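Local coordinates for protein agmatinase (Burkholderia thailandensis, PDB 4DZ4) that probably hydrolyses agmatine to putrescine and urea at a site holding two manganese ions, as a hexameric member of the arginase family, at residues I160-H165 with A241-D246; P18-S23 with A97-G102; D57-F62 with D175-G180. One frame throughout, in Å; residues are numbered along the deposited sequence.

Contact 1 (I160-H165 with A241-D246); sequences IHFDAH and AYLTFD. With MN (manganese (II) ion), chain Q; MN (manganese (II) ion), chain P.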
loop_
_atom_site.group_PDB
_atom_site.type_symbol
_atom_site.label_atom_id
_atom_site.label_comp_id
_atom_site.label_asym_id
_atom_site.label_seq_id
_atom_site.Cartn_x
_atom_site.Cartn_y
_atom_site.Cartn_z
ATOM N N ILE B 160 30.139 12.237 13.472
ATOM C CA ILE B 160 29.089 11.698 14.357
ATOM C C ILE B 160 28.100 11.020 13.411
ATOM O O ILE B 160 27.410 11.671 12.648
ATOM C CB ILE B 160 28.383 12.786 15.192
ATOM C CG1 ILE B 160 29.390 13.538 16.085
ATOM C CG2 ILE B 160 27.280 12.120 16.035
ATOM C CD1 ILE B 160 28.781 14.743 16.794
ATOM N N HIS B 161 28.031 9.700 13.490
ATOM C CA HIS B 161 27.402 8.886 12.429
ATOM C C HIS B 161 26.333 7.989 13.009
ATOM O O HIS B 161 26.641 7.116 13.816
ATOM C CB HIS B 161 28.540 8.116 11.769
ATOM C CG HIS B 161 28.125 7.082 10.746
ATOM N ND1 HIS B 161 28.964 6.076 10.381
ATOM C CD2 HIS B 161 26.981 6.935 9.980
ATOM C CE1 HIS B 161 28.372 5.310 9.446
ATOM N NE2 HIS B 161 27.166 5.823 9.195
ATOM N N PHE B 162 25.071 8.266 12.674
ATOM C CA PHE B 162 23.949 7.454 13.160
ATOM C C PHE B 162 23.588 6.478 12.035
ATOM O O PHE B 162 23.314 6.921 10.912
ATOM C CB PHE B 162 22.741 8.338 13.468
ATOM C CG PHE B 162 22.915 9.231 14.659
ATOM C CD1 PHE B 162 22.376 8.880 15.903
ATOM C CD2 PHE B 162 23.584 10.450 14.535
ATOM C CE1 PHE B 162 22.526 9.701 17.024
ATOM C CE2 PHE B 162 23.713 11.301 15.645
ATOM C CZ PHE B 162 23.186 10.931 16.882
ATOM N N ASP B 163 23.564 5.169 12.308
ATOM C CA ASP B 163 23.426 4.190 11.221
ATOM C C ASP B 163 23.335 2.809 11.807
ATOM O O ASP B 163 23.979 2.528 12.827
ATOM C CB ASP B 163 24.684 4.247 10.328
ATOM C CG ASP B 163 24.434 3.843 8.879
ATOM O OD1 ASP B 163 23.763 2.823 8.618
ATOM O OD2 ASP B 163 25.009 4.517 7.996
ATOM N N ALA B 164 22.593 1.934 11.143
ATOM C CA ALA B 164 22.721 0.498 11.425
ATOM C C ALA B 164 24.055 -0.067 10.908
ATOM O O ALA B 164 24.460 -1.157 11.331
ATOM C CB ALA B 164 21.559 -0.273 10.779
ATOM N N HIS B 165 24.703 0.661 9.983
ATOM C CA HIS B 165 25.881 0.200 9.222
ATOM C C HIS B 165 27.079 1.135 9.406
ATOM O O HIS B 165 26.956 2.343 9.351
ATOM C CB HIS B 165 25.574 0.158 7.718
ATOM C CG HIS B 165 24.328 -0.613 7.378
ATOM N ND1 HIS B 165 23.111 -0.021 7.254
ATOM C CD2 HIS B 165 24.140 -1.965 7.134
ATOM C CE1 HIS B 165 22.189 -0.973 6.958
ATOM N NE2 HIS B 165 22.826 -2.151 6.870
ATOM N N ALA B 241 32.910 19.040 13.866
ATOM C CA ALA B 241 32.200 17.763 13.737
ATOM C C ALA B 241 31.155 17.839 12.647
ATOM O O ALA B 241 30.442 18.823 12.554
ATOM C CB ALA B 241 31.537 17.413 15.048
ATOM N N TYR B 242 31.052 16.771 11.869
ATOM C CA TYR B 242 30.021 16.650 10.834
ATOM C C TYR B 242 29.093 15.522 11.286
ATOM O O TYR B 242 29.566 14.453 11.645
ATOM C CB TYR B 242 30.674 16.292 9.499
ATOM C CG TYR B 242 29.713 16.259 8.310
ATOM C CD1 TYR B 242 28.924 15.126 8.049
ATOM C CD2 TYR B 242 29.584 17.361 7.472
ATOM C CE1 TYR B 242 28.054 15.096 6.965
ATOM C CE2 TYR B 242 28.728 17.342 6.375
ATOM C CZ TYR B 242 27.961 16.210 6.132
ATOM O OH TYR B 242 27.103 16.165 5.052
ATOM N N LEU B 243 27.784 15.759 11.264
ATOM C CA LEU B 243 26.835 14.748 11.748
ATOM C C LEU B 243 26.126 14.159 10.546
ATOM O O LEU B 243 25.525 14.903 9.766
ATOM C CB LEU B 243 25.823 15.407 12.686
ATOM C CG LEU B 243 24.848 14.487 13.437
ATOM C CD1 LEU B 243 24.477 15.055 14.800
ATOM C CD2 LEU B 243 23.588 14.247 12.590
ATOM N N THR B 244 26.177 12.840 10.399
ATOM C CA THR B 244 25.539 12.180 9.257
ATOM C C THR B 244 24.524 11.196 9.812
ATOM O O THR B 244 24.873 10.322 10.606
ATOM C CB THR B 244 26.577 11.543 8.288
ATOM O OG1 THR B 244 25.899 10.868 7.220
ATOM C CG2 THR B 244 27.522 10.546 9.007
ATOM N N PHE B 245 23.270 11.391 9.451
ATOM C CA PHE B 245 22.193 10.570 9.997
ATOM C C PHE B 245 21.572 9.703 8.913
ATOM O O PHE B 245 20.822 10.208 8.070
ATOM C CB PHE B 245 21.117 11.442 10.660
ATOM C CG PHE B 245 20.244 10.682 11.621
ATOM C CD1 PHE B 245 19.329 9.748 11.144
ATOM C CD2 PHE B 245 20.359 10.884 13.016
ATOM C CE1 PHE B 245 18.528 9.000 12.014
ATOM C CE2 PHE B 245 19.539 10.173 13.892
ATOM C CZ PHE B 245 18.621 9.225 13.395
ATOM N N ASP B 246 21.870 8.410 8.951
ATOM C CA ASP B 246 21.247 7.436 8.039
ATOM C C ASP B 246 19.954 7.008 8.739
ATOM O O ASP B 246 20.003 6.500 9.839
ATOM C CB ASP B 246 22.234 6.280 7.796
ATOM C CG ASP B 246 21.662 5.137 6.884
ATOM O OD1 ASP B 246 20.434 5.059 6.688
ATOM O OD2 ASP B 246 22.472 4.310 6.398
HETATM MN MN MN Q . 22.706 2.219 6.886
HETATM MN MN MN P . 24.983 4.239 5.820
HETATM O O HOH W 1 24.381 2.393 5.675
#
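Strands 158-162 and 240-246 run as parallel neighbours within the central sheet of the arginase fold, and where they end D163 and D246 join in binding two manganese ions. Four backbone hydrogen bonds set the register: I160 N to Y242 O, T244 N to I160 O, F162 N to T244 O and D246 N to F162 O. On the face carrying F162 and F245 the two rings are nearly parallel but barely overlap: F162 CB lies over the F245 face, 3.8 Å from the centroid, and F245 CE2 over one face of F162. L243 CD1 meets the F162 ring edge at CE2. The other face sets T244 CG2 beside H161, while T244 OG1 turns to D287 and H139. D163 spreads its carboxylate over both metals: OD1 lies 2.1 Å from the manganese of chain Q, OD2 2.2 Å from that of chain P. D246, its CG anti to the backbone N (chi1 178°), bridges with the single atom OD2, 2.2 Å from the first metal and 2.6 Å from the second; its carboxylate plane stands 73° from that of D163. H165 ND1 and D248 also bind the first ion, H139 and D167 the second, and one water bridges the two. H161 NE2 donates to D163 OD2 (2.8 Å), and H165 N to D163 OD1 in an Asx turn. With metal and N-H on each oxygen, D163 is fixed in rotation, and the bridging water is probably polarised toward hydroxide, as in arginases.

Contact 2 (P18-S23 with A97-G102); sequences PSVYGS and AVIDYG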
loop_
_atom_site.group_PDB
_atom_site.type_symbol
_atom_site.label_atom_id
_atom_site.label_comp_id
_atom_site.label_asym_id
_atom_site.label_seq_id
_atom_site.Cartn_x
_atom_site.Cartn_y
_atom_site.Cartn_z
ATOM N N PRO B 18 9.813 38.085 0.918
ATOM C CA PRO B 18 10.884 38.929 0.405
ATOM C C PRO B 18 12.213 38.782 1.164
ATOM O O PRO B 18 13.245 39.141 0.616
ATOM C CB PRO B 18 10.341 40.352 0.608
ATOM C CG PRO B 18 9.344 40.220 1.720
ATOM C CD PRO B 18 8.729 38.856 1.558
ATOM N N SER B 19 12.181 38.307 2.408
ATOM C CA SER B 19 13.375 38.185 3.263
ATOM C C SER B 19 13.633 36.717 3.564
ATOM O O SER B 19 12.702 35.912 3.524
ATOM C CB SER B 19 13.157 38.940 4.583
ATOM O OG SER B 19 14.041 38.541 5.630
ATOM N N VAL B 20 14.895 36.404 3.879
ATOM C CA VAL B 20 15.272 35.044 4.317
ATOM C C VAL B 20 14.763 34.699 5.713
ATOM O O VAL B 20 14.669 33.519 6.046
ATOM C CB VAL B 20 16.814 34.809 4.269
ATOM C CG1 VAL B 20 17.299 34.794 2.821
ATOM C CG2 VAL B 20 17.578 35.810 5.121
ATOM N N TYR B 21 14.437 35.715 6.516
ATOM C CA TYR B 21 13.907 35.539 7.870
ATOM C C TYR B 21 12.395 35.457 7.911
ATOM O O TYR B 21 11.721 36.031 7.052
ATOM C CB TYR B 21 14.336 36.721 8.742
ATOM C CG TYR B 21 15.822 36.730 8.960
ATOM C CD1 TYR B 21 16.416 35.821 9.830
ATOM C CD2 TYR B 21 16.642 37.635 8.292
ATOM C CE1 TYR B 21 17.788 35.807 10.027
ATOM C CE2 TYR B 21 18.004 37.635 8.500
ATOM C CZ TYR B 21 18.576 36.708 9.359
ATOM O OH TYR B 21 19.938 36.722 9.569
ATOM N N GLY B 22 11.880 34.721 8.900
ATOM C CA GLY B 22 10.456 34.741 9.240
ATOM C C GLY B 22 9.657 33.599 8.661
ATOM O O GLY B 22 10.015 33.056 7.628
ATOM N N SER B 23 8.572 33.234 9.345
ATOM C CA SER B 23 7.621 32.246 8.839
ATOM C C SER B 23 6.379 32.944 8.320
ATOM O O SER B 23 6.144 34.124 8.615
ATOM C CB SER B 23 7.212 31.291 9.945
ATOM O OG SER B 23 8.345 30.611 10.444
ATOM N N ALA B 97 18.775 32.362 9.381
ATOM C CA ALA B 97 18.453 32.530 7.957
ATOM C C ALA B 97 18.737 31.198 7.250
ATOM O O ALA B 97 19.884 30.803 7.080
ATOM C CB ALA B 97 19.291 33.664 7.371
ATOM N N VAL B 98 17.657 30.517 6.886
ATOM C CA VAL B 98 17.706 29.175 6.284
ATOM C C VAL B 98 16.978 29.220 4.959
ATOM O O VAL B 98 15.845 29.716 4.906
ATOM C CB VAL B 98 17.022 28.137 7.193
ATOM C CG1 VAL B 98 17.151 26.715 6.609
ATOM C CG2 VAL B 98 17.609 28.169 8.591
ATOM N N ILE B 99 17.608 28.704 3.900
ATOM C CA ILE B 99 16.964 28.630 2.591
ATOM C C ILE B 99 16.955 27.186 2.097
ATOM O O ILE B 99 17.698 26.326 2.618
ATOM C CB ILE B 99 17.657 29.522 1.543
ATOM C CG1 ILE B 99 19.089 28.973 1.255
ATOM C CG2 ILE B 99 17.634 30.968 2.043
ATOM C CD1 ILE B 99 19.819 29.518 0.028
ATOM N N ASP B 100 16.096 26.931 1.114
ATOM C CA ASP B 100 16.139 25.665 0.366
ATOM C C ASP B 100 16.698 26.011 -1.033
ATOM O O ASP B 100 16.081 26.724 -1.827
ATOM C CB ASP B 100 14.736 25.025 0.328
ATOM C CG ASP B 100 14.743 23.603 -0.230
ATOM O OD1 ASP B 100 15.642 23.296 -1.032
ATOM O OD2 ASP B 100 13.830 22.820 0.121
ATOM N N TYR B 101 17.882 25.481 -1.299
ATOM C CA TYR B 101 18.661 25.710 -2.511
ATOM C C TYR B 101 18.070 24.920 -3.683
ATOM O O TYR B 101 18.396 25.174 -4.845
ATOM C CB TYR B 101 20.083 25.210 -2.204
ATOM C CG TYR B 101 21.156 25.324 -3.306
ATOM C CD1 TYR B 101 22.105 26.325 -3.286
ATOM C CD2 TYR B 101 21.225 24.370 -4.329
ATOM C CE1 TYR B 101 23.097 26.394 -4.283
ATOM C CE2 TYR B 101 22.178 24.443 -5.335
ATOM C CZ TYR B 101 23.118 25.437 -5.303
ATOM O OH TYR B 101 24.073 25.481 -6.329
ATOM N N GLY B 102 17.201 23.964 -3.383
ATOM C CA GLY B 102 16.845 22.949 -4.376
ATOM C C GLY B 102 17.850 21.796 -4.329
ATOM O O GLY B 102 18.354 21.422 -3.263
HETATM O O HOH W 2 15.057 31.568 7.674
HETATM O O HOH W 3 14.033 31.359 4.082
#
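V20 of the N-terminal loop packs on A97, just before strand 98-103, and on I99 within it; this strand is the second from one end of the parallel sheet of this arginase fold. The contact divides into a close apolar side and a side bridged by two waters. On the apolar side V20 CG2, which lies between the backbone N and the carbonyl carbon of its residue, meets A97 CB at 3.5 Å, while the other methyl, CG1, reaches I99 CG2 at 3.9 Å; the fork of the valine thus touches two residues of the 97-102 segment, alternate in sequence. Y21 starts out away from the strand, yet its ring comes back to A97, with CZ 3.7 Å from A97 CB; beyond this segment it also touches K320 of helix 300-323. A97 CB therefore meets both a valine methyl and the tyrosine ring.

The other side has no direct hydrogen bond between the segments. V20 O and V98 O approach only to 4.1 Å, and waters mediate between the backbones, with R38 giving V20 O a further donor. The loop is shaped locally by an ST turn, in which Y21 N donates to S19 OG. One water accepts from V98 N at 2.9 Å and lies 2.6 Å from V20 O, to which it probably donates. The second donates both its protons across the gap, to V20 O at 3.0 Å and to V98 O at 2.6 Å.

Contact 3 (D57-F62 with D175-G180); sequences DLATTF and DSLNHG. With EDO (1,2-ethanediol), chain U; EDO (1,2-ethanediol), chain X.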
loop_
_atom_site.group_PDB
_atom_site.type_symbol
_atom_site.label_atom_id
_atom_site.label_comp_id
_atom_site.label_asym_id
_atom_site.label_seq_id
_atom_site.Cartn_x
_atom_site.Cartn_y
_atom_site.Cartn_z
ATOM N N ASP B 57 20.812 7.369 -5.879
ATOM C CA ASP B 57 20.715 6.012 -5.302
ATOM C C ASP B 57 21.514 4.981 -6.102
ATOM O O ASP B 57 21.352 3.772 -5.930
ATOM C CB ASP B 57 19.259 5.538 -5.036
ATOM C CG ASP B 57 18.418 5.455 -6.300
ATOM O OD1 ASP B 57 18.978 5.540 -7.391
ATOM O OD2 ASP B 57 17.184 5.323 -6.156
ATOM N N LEU B 58 22.422 5.472 -6.934
ATOM C CA LEU B 58 23.263 4.575 -7.751
ATOM C C LEU B 58 24.275 3.772 -6.941
ATOM O O LEU B 58 24.807 2.774 -7.413
ATOM C CB LEU B 58 23.990 5.373 -8.865
ATOM C CG LEU B 58 23.060 6.190 -9.764
ATOM C CD1 LEU B 58 23.861 7.008 -10.769
ATOM C CD2 LEU B 58 22.072 5.277 -10.506
ATOM N N ALA B 59 24.553 4.203 -5.711
ATOM C CA ALA B 59 25.595 3.549 -4.899
ATOM C C ALA B 59 24.989 2.506 -3.946
ATOM O O ALA B 59 25.707 1.852 -3.187
ATOM C CB ALA B 59 26.383 4.588 -4.102
ATOM N N THR B 60 23.668 2.312 -4.039
ATOM C CA THR B 60 22.954 1.412 -3.120
ATOM C C THR B 60 23.237 -0.064 -3.359
ATOM O O THR B 60 23.521 -0.509 -4.492
ATOM C CB THR B 60 21.415 1.594 -3.155
ATOM O OG1 THR B 60 20.957 1.446 -4.510
ATOM C CG2 THR B 60 20.961 2.947 -2.598
ATOM N N THR B 61 23.173 -0.848 -2.290
ATOM C CA THR B 61 23.498 -2.274 -2.401
ATOM C C THR B 61 22.291 -3.185 -2.331
ATOM O O THR B 61 22.383 -4.365 -2.717
ATOM C CB THR B 61 24.477 -2.730 -1.307
ATOM O OG1 THR B 61 23.937 -2.402 -0.017
ATOM C CG2 THR B 61 25.835 -2.031 -1.478
ATOM N N PHE B 62 21.160 -2.660 -1.865
ATOM C CA PHE B 62 19.950 -3.489 -1.824
ATOM C C PHE B 62 18.845 -2.771 -2.579
ATOM O O PHE B 62 18.911 -2.723 -3.805
ATOM C CB PHE B 62 19.571 -3.953 -0.381
ATOM C CG PHE B 62 18.346 -4.849 -0.328
ATOM C CD1 PHE B 62 17.972 -5.641 -1.435
ATOM C CD2 PHE B 62 17.543 -4.878 0.823
ATOM C CE1 PHE B 62 16.818 -6.455 -1.391
ATOM C CE2 PHE B 62 16.396 -5.688 0.877
ATOM C CZ PHE B 62 16.031 -6.464 -0.237
ATOM N N ASP B 175 37.476 4.502 -6.903
ATOM C CA ASP B 175 36.440 5.067 -7.784
ATOM C C ASP B 175 35.063 4.390 -7.679
ATOM O O ASP B 175 34.129 4.780 -8.396
ATOM C CB ASP B 175 36.880 5.024 -9.254
ATOM C CG ASP B 175 37.101 3.585 -9.791
ATOM O OD1 ASP B 175 36.949 2.592 -9.039
ATOM O OD2 ASP B 175 37.461 3.441 -10.992
ATOM N N SER B 176 34.935 3.370 -6.836
ATOM C CA SER B 176 33.620 2.695 -6.738
ATOM C C SER B 176 32.537 3.621 -6.177
ATOM O O SER B 176 32.819 4.568 -5.424
ATOM C CB SER B 176 33.727 1.399 -5.933
ATOM O OG SER B 176 33.854 1.737 -4.570
ATOM N N LEU B 177 31.282 3.325 -6.520
ATOM C CA LEU B 177 30.160 4.133 -6.108
ATOM C C LEU B 177 29.387 3.199 -5.209
ATOM O O LEU B 177 28.603 2.399 -5.710
ATOM C CB LEU B 177 29.352 4.477 -7.361
ATOM C CG LEU B 177 28.247 5.522 -7.400
ATOM C CD1 LEU B 177 28.637 6.765 -6.611
ATOM C CD2 LEU B 177 28.038 5.905 -8.869
ATOM N N ASN B 178 29.725 3.217 -3.920
ATOM C CA ASN B 178 29.194 2.237 -2.951
ATOM C C ASN B 178 28.907 2.925 -1.612
ATOM O O ASN B 178 29.826 3.443 -0.945
ATOM C CB ASN B 178 30.203 1.092 -2.766
ATOM C CG ASN B 178 29.623 -0.113 -2.021
ATOM O OD1 ASN B 178 28.812 0.035 -1.091
ATOM N ND2 ASN B 178 30.059 -1.301 -2.408
ATOM N N HIS B 179 27.630 2.913 -1.212
ATOM C CA HIS B 179 27.202 3.560 0.037
ATOM C C HIS B 179 27.667 2.862 1.300
ATOM O O HIS B 179 27.423 3.353 2.398
ATOM C CB HIS B 179 25.666 3.767 0.042
ATOM C CG HIS B 179 24.870 2.489 0.168
ATOM N ND1 HIS B 179 23.567 2.496 0.576
ATOM C CD2 HIS B 179 25.216 1.160 -0.025
ATOM C CE1 HIS B 179 23.104 1.215 0.615
ATOM N NE2 HIS B 179 24.107 0.399 0.277
ATOM N N GLY B 180 28.342 1.726 1.148
ATOM C CA GLY B 180 28.789 0.936 2.279
ATOM C C GLY B 180 30.281 0.950 2.479
ATOM O O GLY B 180 30.807 0.303 3.399
HETATM C C1 EDO U . 26.705 -2.161 2.706
HETATM O O1 EDO U . 26.587 -3.400 1.998
HETATM C C2 EDO U . 25.579 -2.063 3.711
HETATM O O2 EDO U . 24.401 -1.856 2.934
HETATM C C1 EDO X . 32.624 7.932 -7.830
HETATM O O1 EDO X . 33.534 7.460 -8.825
HETATM C C2 EDO X . 31.267 8.420 -8.364
HETATM O O2 EDO X . 31.366 9.577 -9.204
#
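H179 meets A59, T60 and T61 where two loops of the arginase fold run together, the one after strand 49-54 and the one leading to helix 182-188. Its backbone N donates to A59 O at 3.0 Å and nearly straight (167°), although it approaches from above the carbonyl plane, 41° out of it. The same oxygen receives a CA-H contact from N178, while L177 O receives one from A59 CA and a hydrogen bond from H109 of a second subunit. A59 N is satisfied by D138.

The imidazole is held at both nitrogens. T61 OG1, set between its own backbone N and carbonyl carbon, lies in the ring plane, 2.8 Å from H179 NE2, in a hydrogen bond that either atom could donate; ND1 is hydrogen-bonded to E290. The H179 side chain sets out toward the 57-62 segment, and T60 CA stands over the centre of one ring face, 3.6 Å from the centroid and 6° off the normal. T61 OG1 has a further hydrogen bond to O2 of an ethanediol (3.0 Å), probably from the crystallisation liquor.

Each loop also satisfies itself. In the type I turn from D57 to T60, T60 OG1 donates to D57 O at 2.8 Å, beside a weak bond from T60 N. G180 N donates to N178 OD1, an Asx turn. The apolar side is small: A59 CB reaches L177 CG at 3.9 Å, and L58 CB approaches L177 CD2. Held in plane by T61, hydrogen-bonded at ND1 to E290 and faced by T60, the imidazole has little freedom to turn, and its orientation beside the manganese site is probably set by the 57-62 loop together with E290.

Contacts 1 and 2 reach the same parallel sheet at places well separated, their centres about 26 Å apart and their nearest atoms about 13 Å: contact 1 lies on the metals, nearer the chain's middle than the other two, contact 2 toward one end of the sheet and away from the annotated sites. Contact 3 is the neighbour of the active site, its centre about 17 Å from that of contact 1 and its nearest atoms about 6 Å away. H179 comes within about 6 Å of a manganese ion and about 4 Å of the ligand H139, measured from its side chain. Contacts 2 and 3 lie on opposite sides of the chain's centre, about 33 Å apart between centres, and contact 3 also meets neighbouring subunits.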